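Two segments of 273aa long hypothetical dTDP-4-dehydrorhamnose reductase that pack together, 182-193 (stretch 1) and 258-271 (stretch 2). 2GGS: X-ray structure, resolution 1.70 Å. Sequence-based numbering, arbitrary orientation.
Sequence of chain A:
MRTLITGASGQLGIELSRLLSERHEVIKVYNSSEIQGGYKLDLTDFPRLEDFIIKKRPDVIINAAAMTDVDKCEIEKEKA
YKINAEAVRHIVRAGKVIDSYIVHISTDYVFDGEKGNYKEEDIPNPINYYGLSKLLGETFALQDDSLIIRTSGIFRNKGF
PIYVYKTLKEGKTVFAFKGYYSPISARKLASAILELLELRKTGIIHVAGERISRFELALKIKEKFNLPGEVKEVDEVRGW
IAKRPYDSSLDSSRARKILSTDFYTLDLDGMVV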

ATOM      1  N   SER A 182       2.469  10.786  -3.683  1.00 15.84           N
ATOM      2  CA  SER A 182       3.830  10.313  -3.834  1.00 17.56           C
ATOM      3  C   SER A 182       3.907   8.847  -4.361  1.00 15.98           C
ATOM      4  O   SER A 182       4.339   7.945  -3.647  1.00 14.87           O
ATOM      5  CB  SER A 182       4.602  10.459  -2.499  1.00 18.47           C
ATOM      6  OG  SER A 182       3.825  10.001  -1.445  1.00 28.66           O
ATOM      7  N   PRO A 183       3.537   8.647  -5.632  1.00 16.25           N
ATOM      8  CA  PRO A 183       3.364   7.282  -6.140  1.00 15.99           C
ATOM      9  C   PRO A 183       4.691   6.512  -6.163  1.00 16.36           C
ATOM     10  O   PRO A 183       5.732   7.064  -6.550  1.00 17.44           O
ATOM     11  CB  PRO A 183       2.839   7.503  -7.566  1.00 16.67           C
ATOM     12  CG  PRO A 183       3.354   8.907  -7.943  1.00 15.50           C
ATOM     13  CD  PRO A 183       3.213   9.668  -6.655  1.00 15.37           C
ATOM     14  N   ILE A 184       4.660   5.251  -5.740  1.00 14.03           N
ATOM     15  CA  ILE A 184       5.803   4.365  -5.792  1.00 14.55           C
ATOM     16  C   ILE A 184       5.376   3.095  -6.507  1.00 14.55           C
ATOM     17  O   ILE A 184       4.240   2.619  -6.305  1.00 14.10           O
ATOM     18  CB  ILE A 184       6.330   4.079  -4.334  1.00 15.44           C
ATOM     19  CG1 ILE A 184       7.644   3.263  -4.311  1.00 14.54           C
ATOM     20  CG2 ILE A 184       5.165   3.445  -3.424  1.00 13.48           C
ATOM     21  CD1 ILE A 184       8.262   3.195  -2.914  1.00 15.40           C
ATOM     22  N   SER A 185       6.237   2.543  -7.354  1.00 13.66           N
ATOM     23  CA  SER A 185       5.919   1.247  -7.982  1.00 13.09           C
ATOM     24  C   SER A 185       5.917   0.158  -6.943  1.00 12.71           C
ATOM     25  O   SER A 185       6.665   0.204  -5.954  1.00 12.44           O
ATOM     26  CB  SER A 185       6.887   0.858  -9.087  1.00 14.01           C
ATOM     27  OG  SER A 185       8.199   0.728  -8.569  1.00 14.15           O
ATOM     28  N   ALA A 186       5.055  -0.844  -7.144  1.00 12.65           N
ATOM     29  CA  ALA A 186       5.126  -1.972  -6.232  1.00 13.14           C
ATOM     30  C   ALA A 186       6.515  -2.565  -6.100  1.00 13.02           C
ATOM     31  O   ALA A 186       6.898  -2.949  -4.998  1.00 13.80           O
ATOM     32  CB  ALA A 186       4.097  -3.066  -6.643  1.00 13.45           C
ATOM     33  N   ARG A 187       7.269  -2.684  -7.212  1.00 13.76           N
ATOM     34  CA  ARG A 187       8.598  -3.294  -7.165  1.00 14.07           C
ATOM     35  C   ARG A 187       9.609  -2.466  -6.347  1.00 14.58           C
ATOM     36  O   ARG A 187      10.422  -3.040  -5.628  1.00 14.65           O
ATOM     37  CB  ARG A 187       9.131  -3.597  -8.566  1.00 14.44           C
ATOM     38  CG  ARG A 187       9.406  -2.345  -9.405  1.00 12.20           C
ATOM     39  CD  ARG A 187       9.967  -2.827 -10.742  1.00 16.01           C
ATOM     40  NE  ARG A 187      10.455  -1.700 -11.520  1.00 17.98           N
ATOM     41  CZ  ARG A 187      11.308  -1.813 -12.541  1.00 23.60           C
ATOM     42  NH1 ARG A 187      11.762  -3.003 -12.925  1.00 22.86           N
ATOM     43  NH2 ARG A 187      11.700  -0.723 -13.188  1.00 24.82           N
ATOM     44  N   LYS A 188       9.554  -1.141  -6.469  1.00 14.30           N
ATOM     45  CA  LYS A 188      10.474  -0.310  -5.675  1.00 14.65           C
ATOM     46  C   LYS A 188      10.157  -0.355  -4.198  1.00 14.56           C
ATOM     47  O   LYS A 188      11.074  -0.462  -3.357  1.00 15.35           O
ATOM     48  CB  LYS A 188      10.494   1.139  -6.179  1.00 14.79           C
ATOM     49  CG  LYS A 188      11.123   1.257  -7.561  1.00 17.56           C
ATOM     50  CD  LYS A 188      12.643   0.988  -7.535  1.00 20.30           C
ATOM     51  CE  LYS A 188      13.234   1.254  -8.917  1.00 26.23           C
ATOM     52  NZ  LYS A 188      14.398   0.369  -9.262  1.00 28.77           N
ATOM     53  N   LEU A 189       8.860  -0.277  -3.882  1.00 13.17           N
ATOM     54  CA  LEU A 189       8.380  -0.439  -2.493  1.00 13.23           C
ATOM     55  C   LEU A 189       8.813  -1.804  -1.937  1.00 12.67           C
ATOM     56  O   LEU A 189       9.290  -1.884  -0.824  1.00 11.96           O
ATOM     57  CB  LEU A 189       6.855  -0.268  -2.416  1.00 12.22           C
ATOM     58  CG  LEU A 189       6.362  -0.382  -0.963  1.00 11.63           C
ATOM     59  CD1 LEU A 189       7.153   0.517   0.043  1.00 12.92           C
ATOM     60  CD2 LEU A 189       4.873  -0.088  -0.908  1.00 15.17           C
ATOM     61  N   ALA A 190       8.664  -2.881  -2.714  1.00 12.45           N
ATOM     62  CA  ALA A 190       9.055  -4.228  -2.238  1.00 13.44           C
ATOM     63  C   ALA A 190      10.545  -4.297  -1.920  1.00 14.75           C
ATOM     64  O   ALA A 190      10.930  -4.835  -0.880  1.00 14.99           O
ATOM     65  CB  ALA A 190       8.701  -5.241  -3.244  1.00 15.71           C
ATOM     66  N   SER A 191      11.347  -3.711  -2.812  1.00 15.48           N
ATOM     67  CA  SER A 191      12.801  -3.662  -2.624  1.00 17.13           C
ATOM     68  C   SER A 191      13.157  -2.913  -1.321  1.00 16.02           C
ATOM     69  O   SER A 191      14.039  -3.374  -0.561  1.00 16.63           O
ATOM     70  CB  SER A 191      13.470  -3.038  -3.840  1.00 17.81           C
ATOM     71  OG  SER A 191      14.873  -2.955  -3.615  1.00 25.91           O
ATOM     72  N   ALA A 192      12.468  -1.804  -1.046  1.00 14.86           N
ATOM     73  CA  ALA A 192      12.684  -1.068   0.203  1.00 15.22           C
ATOM     74  C   ALA A 192      12.326  -1.893   1.407  1.00 15.65           C
ATOM     75  O   ALA A 192      13.067  -1.946   2.389  1.00 16.08           O
ATOM     76  CB  ALA A 192      11.927   0.235   0.198  1.00 16.18           C
ATOM     77  N   ILE A 193      11.174  -2.584   1.331  1.00 14.59           N
ATOM     78  CA  ILE A 193      10.717  -3.373   2.455  1.00 16.63           C
ATOM     79  C   ILE A 193      11.705  -4.504   2.768  1.00 16.77           C
ATOM     80  O   ILE A 193      12.049  -4.713   3.947  1.00 18.87           O
ATOM     81  CB  ILE A 193       9.259  -3.879   2.225  1.00 14.76           C
ATOM     82  CG1 ILE A 193       8.295  -2.679   2.297  1.00 16.02           C
ATOM     83  CG2 ILE A 193       8.872  -4.974   3.287  1.00 17.70           C
ATOM     84  CD1 ILE A 193       6.844  -2.948   1.767  1.00 17.85           C
TER
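Stretch 2, residues 258-271: ILSTDFYTLDLDGM

The apolar centre is formed by Ala 192, Ile 184, Leu 259 and Phe 263. Ala 192 CB lies 3.8 Å from Leu 259 CD1 and 4.1 Å from Phe 263 CB. Ile 184, with chi1 and chi2 both t, extends its end to Phe 263: Ile 184 CD1 is 4.1 Å from Phe 263 CD1 and 3.3 Å from Phe 263 O. Phe 263 has chi1 p, and its ring leads away from the helix. The backbones come close here, with Lys 188 CA 5.0 Å from Phe 263 CA. Farther out, Pro 183 CG touches Leu 266 CD1 at 4.4 Å.

Stretch 2 leaves a helix at Leu 259 and is then loop except for the 3-10 segment 268-270. Overall, it runs opposite to helix 186-193: Leu 259 lies against Ala 192, and Asp 267 and Gly 270 lie near Ser 185 and Arg 187. The order is not strict, since Leu 266 reaches back to Pro 183.

Waters line the border. Water 2 donates to Pro 183 O and Tyr 264 O, joining the two backbones. Water 6 accepts from Lys 188 NZ and donates to Asp 262 O.

The polar edge centres on Asp 267. Its carboxylate forms a two-pronged salt bridge with Arg 187: Arg 187 NE donates to Asp 267 OD2 at 2.8 Å, and Arg 187 NH2 to Asp 267 OD1 at 2.9 Å. Both bonds are nearly straight. Ser 185 OG also donates to Asp 267 OD2, at 2.7 Å. The same hydroxyl caps the helix by accepting from Lys 188 N, 3.1 Å from Ser 185 OG.

Gly 270 packs beside this group, its CA 4.0 Å from Ser 185 CB. A CB on Gly 270 would clash with Ser 185 CB. Water 3 accepts from Arg 187 N and donates to Gly 270 O. Outermost, water 4 links Arg 187 NH2 to Asp 269 OD2.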

ATOM      1  N   ILE A 258      18.186   5.854   5.687  1.00 19.99           N
ATOM      2  CA  ILE A 258      18.370   4.470   6.122  1.00 20.74           C
ATOM      3  C   ILE A 258      18.694   3.512   4.973  1.00 19.95           C
ATOM      4  O   ILE A 258      19.565   2.628   5.072  1.00 20.03           O
ATOM      5  CB  ILE A 258      17.099   3.992   6.847  1.00 20.94           C
ATOM      6  CG1 ILE A 258      16.967   4.699   8.188  1.00 23.03           C
ATOM      7  CG2 ILE A 258      17.084   2.447   7.013  1.00 21.99           C
ATOM      8  CD1 ILE A 258      15.534   4.818   8.686  1.00 27.11           C
ATOM      9  N   LEU A 259      17.972   3.670   3.873  1.00 21.33           N
ATOM     10  CA  LEU A 259      18.030   2.697   2.816  1.00 22.32           C
ATOM     11  C   LEU A 259      19.024   3.077   1.728  1.00 23.75           C
ATOM     12  O   LEU A 259      19.185   4.264   1.381  1.00 22.80           O
ATOM     13  CB  LEU A 259      16.629   2.507   2.230  1.00 21.85           C
ATOM     14  CG  LEU A 259      15.584   2.114   3.277  1.00 22.58           C
ATOM     15  CD1 LEU A 259      14.241   1.975   2.604  1.00 21.22           C
ATOM     16  CD2 LEU A 259      15.935   0.816   4.026  1.00 24.00           C
ATOM     17  N   SER A 260      19.677   2.061   1.175  1.00 25.45           N
ATOM     18  CA  SER A 260      20.634   2.299   0.082  1.00 27.87           C
ATOM     19  C   SER A 260      19.952   2.590  -1.239  1.00 28.56           C
ATOM     20  O   SER A 260      20.378   3.498  -1.980  1.00 29.89           O
ATOM     21  CB  SER A 260      21.572   1.115  -0.083  1.00 28.62           C
ATOM     22  OG  SER A 260      22.223   0.884   1.144  1.00 32.64           O
ATOM     23  N   THR A 261      18.893   1.829  -1.511  1.00 28.11           N
ATOM     24  CA  THR A 261      18.190   1.830  -2.803  1.00 28.39           C
ATOM     25  C   THR A 261      17.354   3.088  -3.069  1.00 26.10           C
ATOM     26  O   THR A 261      16.714   3.613  -2.161  1.00 26.31           O
ATOM     27  CB  THR A 261      17.262   0.592  -2.936  1.00 28.89           C
ATOM     28  OG1 THR A 261      16.918   0.392  -4.318  1.00 31.80           O
ATOM     29  CG2 THR A 261      15.941   0.724  -2.072  1.00 30.28           C
ATOM     30  N   ASP A 262      17.385   3.570  -4.312  1.00 24.01           N
ATOM     31  CA  ASP A 262      16.521   4.677  -4.719  1.00 23.01           C
ATOM     32  C   ASP A 262      15.132   4.097  -4.973  1.00 21.84           C
ATOM     33  O   ASP A 262      14.845   3.616  -6.066  1.00 21.95           O
ATOM     34  CB  ASP A 262      17.050   5.382  -5.991  1.00 24.18           C
ATOM     35  CG  ASP A 262      16.137   6.486  -6.471  1.00 24.72           C
ATOM     36  OD1 ASP A 262      14.984   6.548  -6.019  1.00 19.71           O
ATOM     37  OD2 ASP A 262      16.549   7.349  -7.296  1.00 27.02           O
ATOM     38  N   PHE A 263      14.286   4.180  -3.954  1.00 20.92           N
ATOM     39  CA  PHE A 263      12.912   3.682  -4.027  1.00 20.28           C
ATOM     40  C   PHE A 263      11.959   4.767  -4.482  1.00 19.98           C
ATOM     41  O   PHE A 263      10.775   4.511  -4.645  1.00 20.92           O
ATOM     42  CB  PHE A 263      12.486   3.153  -2.649  1.00 20.01           C
ATOM     43  CG  PHE A 263      12.542   4.196  -1.549  1.00 18.37           C
ATOM     44  CD1 PHE A 263      11.517   5.122  -1.366  1.00 16.18           C
ATOM     45  CD2 PHE A 263      13.662   4.276  -0.718  1.00 17.53           C
ATOM     46  CE1 PHE A 263      11.577   6.080  -0.342  1.00 17.95           C
ATOM     47  CE2 PHE A 263      13.713   5.221   0.311  1.00 19.16           C
ATOM     48  CZ  PHE A 263      12.719   6.131   0.474  1.00 16.67           C
ATOM     49  N   TYR A 264      12.464   6.001  -4.657  1.00 19.73           N
ATOM     50  CA  TYR A 264      11.590   7.154  -4.763  1.00 19.78           C
ATOM     51  C   TYR A 264      11.469   7.819  -6.143  1.00 18.93           C
ATOM     52  O   TYR A 264      10.410   8.334  -6.485  1.00 18.93           O
ATOM     53  CB  TYR A 264      11.975   8.213  -3.730  1.00 20.45           C
ATOM     54  CG  TYR A 264      13.462   8.417  -3.660  1.00 21.01           C
ATOM     55  CD1 TYR A 264      14.094   9.326  -4.506  1.00 21.27           C
ATOM     56  CD2 TYR A 264      14.229   7.708  -2.737  1.00 21.40           C
ATOM     57  CE1 TYR A 264      15.484   9.517  -4.427  1.00 23.19           C
ATOM     58  CE2 TYR A 264      15.629   7.881  -2.666  1.00 23.90           C
ATOM     59  CZ  TYR A 264      16.228   8.790  -3.516  1.00 24.23           C
ATOM     60  OH  TYR A 264      17.605   8.934  -3.441  1.00 23.78           O
ATOM     61  N   THR A 265      12.549   7.799  -6.933  1.00 17.96           N
ATOM     62  CA  THR A 265      12.469   8.324  -8.289  1.00 18.28           C
ATOM     63  C   THR A 265      11.357   7.617  -9.053  1.00 17.97           C
ATOM     64  O   THR A 265      11.265   6.376  -8.994  1.00 17.98           O
ATOM     65  CB  THR A 265      13.790   8.167  -8.995  1.00 19.55           C
ATOM     66  OG1 THR A 265      14.753   8.942  -8.273  1.00 20.57           O
ATOM     67  CG2 THR A 265      13.707   8.683 -10.447  1.00 21.39           C
ATOM     68  N   LEU A 266      10.517   8.399  -9.712  1.00 17.69           N
ATOM     69  CA  LEU A 266       9.383   7.841 -10.449  1.00 17.28           C
ATOM     70  C   LEU A 266       9.818   6.642 -11.305  1.00 18.00           C
ATOM     71  O   LEU A 266      10.773   6.731 -12.089  1.00 17.52           O
ATOM     72  CB  LEU A 266       8.725   8.869 -11.346  1.00 18.42           C
ATOM     73  CG  LEU A 266       7.457   8.370 -12.073  1.00 16.57           C
ATOM     74  CD1 LEU A 266       6.344   8.132 -11.013  1.00 17.54           C
ATOM     75  CD2 LEU A 266       6.994   9.342 -13.149  1.00 18.39           C
ATOM     76  N   ASP A 267       9.126   5.526 -11.128  1.00 17.32           N
ATOM     77  CA  ASP A 267       9.445   4.298 -11.792  1.00 16.84           C
ATOM     78  C   ASP A 267       8.328   3.799 -12.724  1.00 17.41           C
ATOM     79  O   ASP A 267       7.736   2.828 -12.471  1.00 17.32           O
ATOM     80  CB  ASP A 267       9.832   3.242 -10.753  1.00 17.16           C
ATOM     81  CG  ASP A 267      10.167   1.910 -11.346  1.00 16.59           C
ATOM     82  OD1 ASP A 267      10.773   1.860 -12.379  1.00 17.08           O
ATOM     83  OD2 ASP A 267       9.797   0.924 -10.763  1.00 16.51           O
ATOM     84  N   LEU A 268       8.084   4.483 -13.820  1.00 20.00           N
ATOM     85  CA  LEU A 268       7.100   3.995 -14.749  1.00 20.00           C
ATOM     86  C   LEU A 268       7.315   2.622 -15.375  1.00 20.00           C
ATOM     87  O   LEU A 268       6.381   1.997 -15.783  1.00 19.62           O
ATOM     88  CB  LEU A 268       6.762   5.024 -15.804  1.00 20.00           C
ATOM     89  CG  LEU A 268       6.210   6.337 -15.284  1.00 20.00           C
ATOM     90  CD1 LEU A 268       6.014   7.298 -16.411  1.00 20.00           C
ATOM     91  CD2 LEU A 268       4.926   6.091 -14.560  1.00 20.00           C
ATOM     92  N   ASP A 269       8.541   2.169 -15.449  1.00 18.52           N
ATOM     93  CA  ASP A 269       8.798   0.809 -15.864  1.00 19.17           C
ATOM     94  C   ASP A 269       8.197  -0.258 -14.911  1.00 18.48           C
ATOM     95  O   ASP A 269       8.189  -1.403 -15.211  1.00 18.77           O
ATOM     96  CB  ASP A 269      10.289   0.557 -16.007  1.00 19.88           C
ATOM     97  CG  ASP A 269      10.917   1.223 -17.247  1.00 22.44           C
ATOM     98  OD1 ASP A 269      10.237   1.688 -18.125  1.00 24.37           O
ATOM     99  OD2 ASP A 269      12.126   1.209 -17.279  1.00 24.72           O
ATOM    100  N   GLY A 270       7.732   0.177 -13.754  1.00 17.91           N
ATOM    101  CA  GLY A 270       7.068  -0.695 -12.802  1.00 18.54           C
ATOM    102  C   GLY A 270       5.613  -0.951 -13.112  1.00 19.18           C
ATOM    103  O   GLY A 270       4.952  -1.667 -12.419  1.00 19.32           O
ATOM    104  N   MET A 271       5.138  -0.299 -14.153  1.00 18.01           N
ATOM    105  CA  MET A 271       3.774  -0.555 -14.663  1.00 21.66           C
ATOM    106  C   MET A 271       3.735  -1.928 -15.327  1.00 21.29           C
ATOM    107  O   MET A 271       4.692  -2.333 -16.026  1.00 21.38           O
ATOM    108  CB  MET A 271       3.357   0.505 -15.684  1.00 20.59           C
ATOM    109  CG  MET A 271       3.006   1.842 -15.093  1.00 22.77           C
ATOM    110  SD  MET A 271       2.328   2.913 -16.345  1.00 29.48           S
ATOM    111  CE  MET A 271       3.830   3.506 -17.037  1.00 27.67           C
TER
HETATM  112  O   HOH W   1       7.563   5.308  -8.644  1.00 17.39           O
HETATM  113  O   HOH W   2       7.822   8.505  -7.509  1.00 19.14           O
HETATM  114  O   HOH W   3       5.921  -2.624  -9.812  1.00 17.47           O
HETATM  115  O   HOH W   4      13.315  -0.924 -15.536  1.00 27.68           O
HETATM  116  O   HOH W   5      14.908  -0.935  -6.192  1.00 33.82           O
HETATM  117  O   HOH W   6      15.931   1.500  -7.475  1.00 42.64           O